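Local coordinates for protein BIM1 (Saccharomyces cerevisiae, PDB 2QJX) that binds microtubules at their plus ends, here represented by its calponin-homology domain, at residues 49-52 with 53-56; 57-61 with 62-66; 70-73 with 74-78. All coordinates share one frame; numbering follows the deposited sequence.

The three contacts follow one another along the chain within the calponin-homology domain, the part of BIM1 modelled here. Contact 1 is a turn in the loop leaving helix 37-47, contact 2 the entry into helix 62-78, and contact 3 the closing turns of that helix. Contacts 1 and 3, with centres about 11 Å apart, touch through a salt bridge (Asp49 OD2 to Arg78 NE, 2.8 Å) and through packing of Pro51 CG on Ile71 CG2 at 3.7 Å. Contact 2 touches contact 1 where Lys56 CG lies 3.9 Å from Glu64 CB. Contacts 2 and 3 share helix 62-78 but do not touch otherwise, their centres being about 17 Å apart.

Contact 1: 49-52 with 53-56; sequences DLPM and NRVK
Arg54 N donates to Pro51 O at 2.9 Å and Val55 N to Met52 O at 3.1 Å, two successive i to i+3 bonds that define a short 3-10 turn in the loop between helices 37-47 and 62-78 of the calponin-homology domain. Their N-H...O angles, 147° and 150° respectively, support both assignments. Val55 N also lies 3.4 Å from Pro51 O, a weak third link. Just ahead of this turn, Met52 N bonds weakly to Leu50 O, and Pro51 is the centre of an inverse gamma turn.

The side chains divide between two environments. Arg54 is exposed, and a bend at its third torsion (chi3 -104°) folds the guanidinium back over the proline: Pro51 CB sits over the centre of one face, 3.4 Å from Arg54 CZ. Met52, present as selenomethionine, and Val55 are buried; the first packs on Gln41 and Asp44 of helix 37-47, the second on Cys40 of that helix and Asn68 of helix 62-78. Arg127, the last residue of the chain, donates to the backbone oxygens of both. Val55 turns its CG2 branch back toward the start of the turn, 3.6 Å from Pro51 O and 4.3 Å from the selenium, atom SE, of Met52.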
loop_
_atom_site.group_PDB
_atom_site.type_symbol
_atom_site.label_atom_id
_atom_site.label_comp_id
_atom_site.label_asym_id
_atom_site.label_seq_id
_atom_site.Cartn_x
_atom_site.Cartn_y
_atom_site.Cartn_z
ATOM N N ASP A 49 -3.126 10.365 7.103
ATOM C CA ASP A 49 -4.538 10.720 7.200
ATOM C C ASP A 49 -5.446 9.691 6.531
ATOM O O ASP A 49 -6.582 9.991 6.175
ATOM C CB ASP A 49 -4.790 12.123 6.616
ATOM C CG ASP A 49 -4.598 12.192 5.110
ATOM O OD1 ASP A 49 -4.114 11.214 4.506
ATOM O OD2 ASP A 49 -4.938 13.243 4.527
ATOM N N LEU A 50 -4.931 8.474 6.370
ATOM C CA LEU A 50 -5.685 7.379 5.774
ATOM C C LEU A 50 -6.606 6.768 6.829
ATOM O O LEU A 50 -6.259 6.712 8.008
ATOM C CB LEU A 50 -4.736 6.292 5.262
ATOM C CG LEU A 50 -3.998 6.464 3.933
ATOM C CD1 LEU A 50 -4.980 6.223 2.799
ATOM C CD2 LEU A 50 -3.357 7.847 3.839
ATOM N N PRO A 51 -7.802 6.321 6.419
ATOM C CA PRO A 51 -8.768 5.705 7.336
ATOM C C PRO A 51 -8.356 4.251 7.555
ATOM O O PRO A 51 -9.013 3.321 7.091
ATOM C CB PRO A 51 -10.080 5.840 6.582
ATOM C CG PRO A 51 -9.654 5.710 5.156
ATOM C CD PRO A 51 -8.412 6.564 5.099
HETATM N N MSE A 52 -7.249 4.070 8.266
HETATM C CA MSE A 52 -6.707 2.746 8.517
HETATM C C MSE A 52 -7.686 1.741 9.107
HETATM O O MSE A 52 -7.646 0.570 8.743
HETATM C CB MSE A 52 -5.460 2.850 9.398
HETATM C CG MSE A 52 -4.267 3.514 8.698
HETATM SE SE MSE A 52 -3.695 2.621 7.050
HETATM C CE MSE A 52 -3.105 0.946 7.825
ATOM N N ASN A 53 -8.569 2.188 10.000
ATOM C CA ASN A 53 -9.529 1.271 10.604
ATOM C C ASN A 53 -10.445 0.655 9.557
ATOM O O ASN A 53 -11.003 -0.422 9.763
ATOM C CB ASN A 53 -10.420 1.986 11.626
ATOM C CG ASN A 53 -9.652 2.556 12.793
ATOM O OD1 ASN A 53 -8.528 2.149 13.082
ATOM N ND2 ASN A 53 -10.273 3.496 13.495
ATOM N N ARG A 54 -10.604 1.343 8.431
ATOM C CA ARG A 54 -11.503 0.868 7.385
ATOM C C ARG A 54 -10.812 0.124 6.249
ATOM O O ARG A 54 -11.464 -0.421 5.348
ATOM C CB ARG A 54 -12.329 2.054 6.869
ATOM C CG ARG A 54 -13.322 2.565 7.919
ATOM C CD ARG A 54 -13.899 3.924 7.555
ATOM N NE ARG A 54 -13.288 4.990 8.344
ATOM C CZ ARG A 54 -13.153 6.247 7.927
ATOM N NH1 ARG A 54 -13.587 6.599 6.726
ATOM N NH2 ARG A 54 -12.571 7.149 8.707
ATOM N N VAL A 55 -9.487 0.099 6.302
ATOM C CA VAL A 55 -8.703 -0.622 5.314
ATOM C C VAL A 55 -8.772 -2.084 5.739
ATOM O O VAL A 55 -8.522 -2.403 6.902
ATOM C CB VAL A 55 -7.227 -0.162 5.327
ATOM C CG1 VAL A 55 -6.380 -1.073 4.437
ATOM C CG2 VAL A 55 -7.135 1.279 4.854
ATOM N N LYS A 56 -9.146 -2.964 4.816
ATOM C CA LYS A 56 -9.224 -4.390 5.115
ATOM C C LYS A 56 -7.806 -4.903 4.946
ATOM O O LYS A 56 -7.418 -5.388 3.878
ATOM C CB LYS A 56 -10.173 -5.091 4.140
ATOM C CG LYS A 56 -11.589 -4.524 4.153
ATOM C CD LYS A 56 -12.197 -4.599 5.545
ATOM C CE LYS A 56 -13.498 -3.823 5.640
ATOM N NZ LYS A 56 -13.987 -3.740 7.047
#

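Contact 2: 57-61 with 62-66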
loop_
_atom_site.group_PDB
_atom_site.type_symbol
_atom_site.label_atom_id
_atom_site.label_comp_id
_atom_site.label_asym_id
_atom_site.label_seq_id
_atom_site.Cartn_x
_atom_site.Cartn_y
_atom_site.Cartn_z
ATOM N N PHE A 57 -7.029 -4.783 6.018
ATOM C CA PHE A 57 -5.635 -5.168 5.978
ATOM C C PHE A 57 -5.346 -6.627 5.696
ATOM O O PHE A 57 -4.440 -6.944 4.925
ATOM C CB PHE A 57 -4.931 -4.751 7.269
ATOM C CG PHE A 57 -3.502 -4.399 7.057
ATOM C CD1 PHE A 57 -3.160 -3.189 6.461
ATOM C CD2 PHE A 57 -2.499 -5.313 7.351
ATOM C CE1 PHE A 57 -1.845 -2.894 6.151
ATOM C CE2 PHE A 57 -1.171 -5.029 7.043
ATOM C CZ PHE A 57 -0.844 -3.815 6.440
ATOM N N ASN A 58 -6.108 -7.519 6.317
ATOM C CA ASN A 58 -5.916 -8.944 6.117
ATOM C C ASN A 58 -7.100 -9.517 5.344
ATOM O O ASN A 58 -7.759 -10.447 5.793
ATOM C CB ASN A 58 -5.758 -9.632 7.477
ATOM C CG ASN A 58 -4.529 -9.148 8.225
ATOM O OD1 ASN A 58 -3.397 -9.412 7.817
ATOM N ND2 ASN A 58 -4.745 -8.419 9.319
ATOM N N ALA A 59 -7.351 -8.943 4.170
ATOM C CA ALA A 59 -8.461 -9.351 3.310
ATOM C C ALA A 59 -8.162 -10.576 2.449
ATOM O O ALA A 59 -7.013 -10.836 2.092
ATOM C CB ALA A 59 -8.870 -8.179 2.413
ATOM N N THR A 60 -9.216 -11.313 2.110
ATOM C CA THR A 60 -9.117 -12.512 1.287
ATOM C C THR A 60 -10.130 -12.483 0.135
ATOM O O THR A 60 -9.963 -13.187 -0.861
ATOM C CB THR A 60 -9.334 -13.794 2.153
ATOM O OG1 THR A 60 -8.100 -14.156 2.783
ATOM C CG2 THR A 60 -9.822 -14.960 1.307
ATOM N N ALA A 61 -11.167 -11.660 0.269
ATOM C CA ALA A 61 -12.208 -11.540 -0.755
ATOM C C ALA A 61 -12.009 -10.291 -1.619
ATOM O O ALA A 61 -11.734 -9.206 -1.105
ATOM C CB ALA A 61 -13.577 -11.508 -0.094
ATOM N N GLU A 62 -12.169 -10.440 -2.931
ATOM C CA GLU A 62 -11.969 -9.321 -3.841
ATOM C C GLU A 62 -12.805 -8.077 -3.570
ATOM O O GLU A 62 -12.343 -6.961 -3.806
ATOM C CB GLU A 62 -12.191 -9.748 -5.293
ATOM C CG GLU A 62 -11.996 -8.591 -6.266
ATOM C CD GLU A 62 -12.150 -8.990 -7.712
ATOM O OE1 GLU A 62 -11.324 -9.792 -8.202
ATOM O OE2 GLU A 62 -13.095 -8.496 -8.359
ATOM N N TYR A 63 -14.030 -8.248 -3.084
ATOM C CA TYR A 63 -14.864 -7.083 -2.829
ATOM C C TYR A 63 -14.236 -6.221 -1.742
ATOM O O TYR A 63 -14.461 -5.012 -1.695
ATOM C CB TYR A 63 -16.292 -7.508 -2.453
ATOM C CG TYR A 63 -16.527 -7.826 -0.996
ATOM C CD1 TYR A 63 -16.765 -6.809 -0.072
ATOM C CD2 TYR A 63 -16.538 -9.143 -0.543
ATOM C CE1 TYR A 63 -17.015 -7.097 1.265
ATOM C CE2 TYR A 63 -16.783 -9.442 0.788
ATOM C CZ TYR A 63 -17.023 -8.414 1.688
ATOM O OH TYR A 63 -17.276 -8.706 3.008
ATOM N N GLU A 64 -13.436 -6.846 -0.881
ATOM C CA GLU A 64 -12.750 -6.125 0.182
ATOM C C GLU A 64 -11.546 -5.384 -0.400
ATOM O O GLU A 64 -11.222 -4.285 0.050
ATOM C CB GLU A 64 -12.299 -7.091 1.288
ATOM C CG GLU A 64 -13.463 -7.744 2.033
ATOM C CD GLU A 64 -13.008 -8.712 3.109
ATOM O OE1 GLU A 64 -12.260 -9.655 2.782
ATOM O OE2 GLU A 64 -13.402 -8.527 4.280
ATOM N N PHE A 65 -10.885 -5.975 -1.398
ATOM C CA PHE A 65 -9.739 -5.318 -2.029
ATOM C C PHE A 65 -10.241 -4.037 -2.682
ATOM O O PHE A 65 -9.550 -3.012 -2.696
ATOM C CB PHE A 65 -9.111 -6.171 -3.143
ATOM C CG PHE A 65 -8.720 -7.565 -2.729
ATOM C CD1 PHE A 65 -8.625 -7.926 -1.388
ATOM C CD2 PHE A 65 -8.423 -8.516 -3.702
ATOM C CE1 PHE A 65 -8.241 -9.216 -1.021
ATOM C CE2 PHE A 65 -8.038 -9.807 -3.350
ATOM C CZ PHE A 65 -7.948 -10.160 -2.004
ATOM N N GLN A 66 -11.445 -4.114 -3.243
ATOM C CA GLN A 66 -12.049 -2.972 -3.920
ATOM C C GLN A 66 -12.145 -1.770 -2.990
ATOM O O GLN A 66 -11.914 -0.633 -3.413
ATOM C CB GLN A 66 -13.442 -3.331 -4.440
ATOM C CG GLN A 66 -13.899 -2.456 -5.602
ATOM C CD GLN A 66 -13.164 -2.772 -6.898
ATOM O OE1 GLN A 66 -13.201 -3.903 -7.386
ATOM N NE2 GLN A 66 -12.497 -1.773 -7.462
HETATM O O HOH W 1 -11.172 -11.783 3.739
#
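Ala59 CB packs at the edge of the Phe65 ring, 3.6 Å from CE1, where the loop turns through an N-cap into helix 62-78.

Thr60 comes next and meets the Glu64 carboxylate through a water, which lies 2.6 Å from Glu64 OE1, to which it donates, and accepts a weak bond from Thr60 N. Ala61, at the N-cap position, then makes the direct link: its N donates to Glu64 OE1 at 3.4 Å, straight (158°) but long and weak. This is at most one half of a capping box, since alanine has no side-chain oxygen with which to return the bond. Glu64 attains this position with CG beside its own backbone N (chi1 -66°) and the chain extended beyond it.

The carbonyl of Ala61 opens the helix. Its O accepts from Glu64 N at 2.9 Å and, more weakly, from Phe65 N, and it also lies over one face of the Phe65 ring, 3.3 Å above the plane and offset toward the rim. With CG between its backbone N and carbonyl carbon (chi1 86°), Tyr63 lays its ring obliquely against Ala61 CB, with Tyr63 CD2 3.8 Å away.

Contact 3: 70-73 with 74-78; sequences KILQ and SCFSR
Ser74 binds the backbone of Lys70 twice: its N and its OG, at 2.9 and 3.0 Å, both donate to Lys70 O, reaching that oxygen from opposite faces of the carbonyl plane. The hydroxyl gets there because OG stands beside the serine's own backbone N (chi1 -72°), which turns it back toward the preceding turn.

On the buried side, Leu72 and Phe76 lie alongside each other and point the same way. With Leu72 CG opposite its backbone N (chi1 -174°), the branch point and one methyl come against the phenylalanine, and Leu72 CD1 is 3.8 Å from Phe76 CE2. The Phe76 ring also brings CD2 within 3.2 Å of Leu72 O in an oblique approach.

These residues form the last turns of helix 62-78 in the calponin-homology fold. The regular i to i+4 bonding continues past Ser74, for example from Phe76 N to Leu72 O at 3.1 Å. Leu72 and Phe76 face Met43 of helix 37-47 and Phe101 of helix 95-112, so this pair lies where three helices meet. Replacing Phe76 with an alanine would probably open a gap beside Leu72 CD1 and deprive Met43 and Phe101 of a shared neighbour.

Cys75 packs on Leu50 of the preceding loop. Further along, Arg78 reaches back through a water lying in the plane of its guanidinium, at the edge: the water accepts from Arg78 NH1 at 3.2 Å and donates to Ile71 O at 3.0 Å.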
loop_
_atom_site.group_PDB
_atom_site.type_symbol
_atom_site.label_atom_id
_atom_site.label_comp_id
_atom_site.label_asym_id
_atom_site.label_seq_id
_atom_site.Cartn_x
_atom_site.Cartn_y
_atom_site.Cartn_z
ATOM N N LYS A 70 -10.426 1.974 -3.272
ATOM C CA LYS A 70 -11.189 3.213 -3.284
ATOM C C LYS A 70 -10.599 4.159 -2.235
ATOM O O LYS A 70 -10.565 5.377 -2.425
ATOM C CB LYS A 70 -12.671 2.922 -3.035
ATOM C CG LYS A 70 -13.301 2.244 -4.249
ATOM C CD LYS A 70 -14.798 2.020 -4.131
ATOM C CE LYS A 70 -15.340 1.444 -5.440
ATOM N NZ LYS A 70 -16.768 1.027 -5.350
ATOM N N ILE A 71 -10.108 3.589 -1.140
ATOM C CA ILE A 71 -9.475 4.378 -0.085
ATOM C C ILE A 71 -8.162 4.932 -0.634
ATOM O O ILE A 71 -7.826 6.092 -0.394
ATOM C CB ILE A 71 -9.189 3.512 1.170
ATOM C CG1 ILE A 71 -10.500 3.226 1.910
ATOM C CG2 ILE A 71 -8.197 4.231 2.098
ATOM C CD1 ILE A 71 -10.386 2.164 3.018
ATOM N N LEU A 72 -7.424 4.103 -1.374
ATOM C CA LEU A 72 -6.153 4.531 -1.960
ATOM C C LEU A 72 -6.400 5.630 -2.990
ATOM O O LEU A 72 -5.699 6.646 -3.019
ATOM C CB LEU A 72 -5.448 3.349 -2.641
ATOM C CG LEU A 72 -4.042 3.618 -3.184
ATOM C CD1 LEU A 72 -3.087 3.811 -2.019
ATOM C CD2 LEU A 72 -3.573 2.447 -4.052
ATOM N N GLN A 73 -7.402 5.432 -3.839
ATOM C CA GLN A 73 -7.715 6.429 -4.849
ATOM C C GLN A 73 -8.125 7.751 -4.216
ATOM O O GLN A 73 -7.748 8.815 -4.704
ATOM C CB GLN A 73 -8.817 5.915 -5.782
ATOM C CG GLN A 73 -8.287 4.988 -6.869
ATOM C CD GLN A 73 -9.384 4.379 -7.717
ATOM O OE1 GLN A 73 -9.277 4.324 -8.943
ATOM N NE2 GLN A 73 -10.439 3.901 -7.068
ATOM N N SER A 74 -8.890 7.681 -3.128
ATOM C CA SER A 74 -9.333 8.881 -2.428
ATOM C C SER A 74 -8.146 9.636 -1.853
ATOM O O SER A 74 -8.140 10.867 -1.825
ATOM C CB SER A 74 -10.310 8.515 -1.312
ATOM O OG SER A 74 -11.546 8.120 -1.873
ATOM N N CYS A 75 -7.145 8.894 -1.388
ATOM C CA CYS A 75 -5.937 9.506 -0.848
ATOM C C CYS A 75 -5.218 10.267 -1.960
ATOM O O CYS A 75 -4.808 11.416 -1.771
ATOM C CB CYS A 75 -5.007 8.435 -0.270
ATOM S SG CYS A 75 -3.427 9.070 0.328
ATOM N N PHE A 76 -5.060 9.632 -3.120
ATOM C CA PHE A 76 -4.397 10.296 -4.241
ATOM C C PHE A 76 -5.123 11.583 -4.623
ATOM O O PHE A 76 -4.498 12.620 -4.872
ATOM C CB PHE A 76 -4.341 9.375 -5.471
ATOM C CG PHE A 76 -3.206 8.387 -5.452
ATOM C CD1 PHE A 76 -2.367 8.262 -6.556
ATOM C CD2 PHE A 76 -2.993 7.560 -4.356
ATOM C CE1 PHE A 76 -1.331 7.326 -6.570
ATOM C CE2 PHE A 76 -1.961 6.619 -4.358
ATOM C CZ PHE A 76 -1.128 6.501 -5.466
ATOM N N SER A 77 -6.446 11.508 -4.682
ATOM C CA SER A 77 -7.266 12.659 -5.043
ATOM C C SER A 77 -7.167 13.771 -4.000
ATOM O O SER A 77 -6.960 14.939 -4.338
ATOM C CB SER A 77 -8.723 12.220 -5.204
ATOM O OG SER A 77 -9.573 13.327 -5.450
ATOM N N ARG A 78 -7.304 13.398 -2.731
ATOM C CA ARG A 78 -7.239 14.363 -1.638
ATOM C C ARG A 78 -5.931 15.155 -1.647
ATOM O O ARG A 78 -5.929 16.373 -1.446
ATOM C CB ARG A 78 -7.403 13.638 -0.295
ATOM C CG ARG A 78 -7.267 14.542 0.931
ATOM C CD ARG A 78 -7.708 13.856 2.243
ATOM N NE ARG A 78 -6.908 12.682 2.599
ATOM C CZ ARG A 78 -7.225 11.428 2.279
ATOM N NH1 ARG A 78 -8.331 11.171 1.594
ATOM N NH2 ARG A 78 -6.439 10.424 2.653
HETATM O O HOH W 2 -8.357 8.013 1.805
#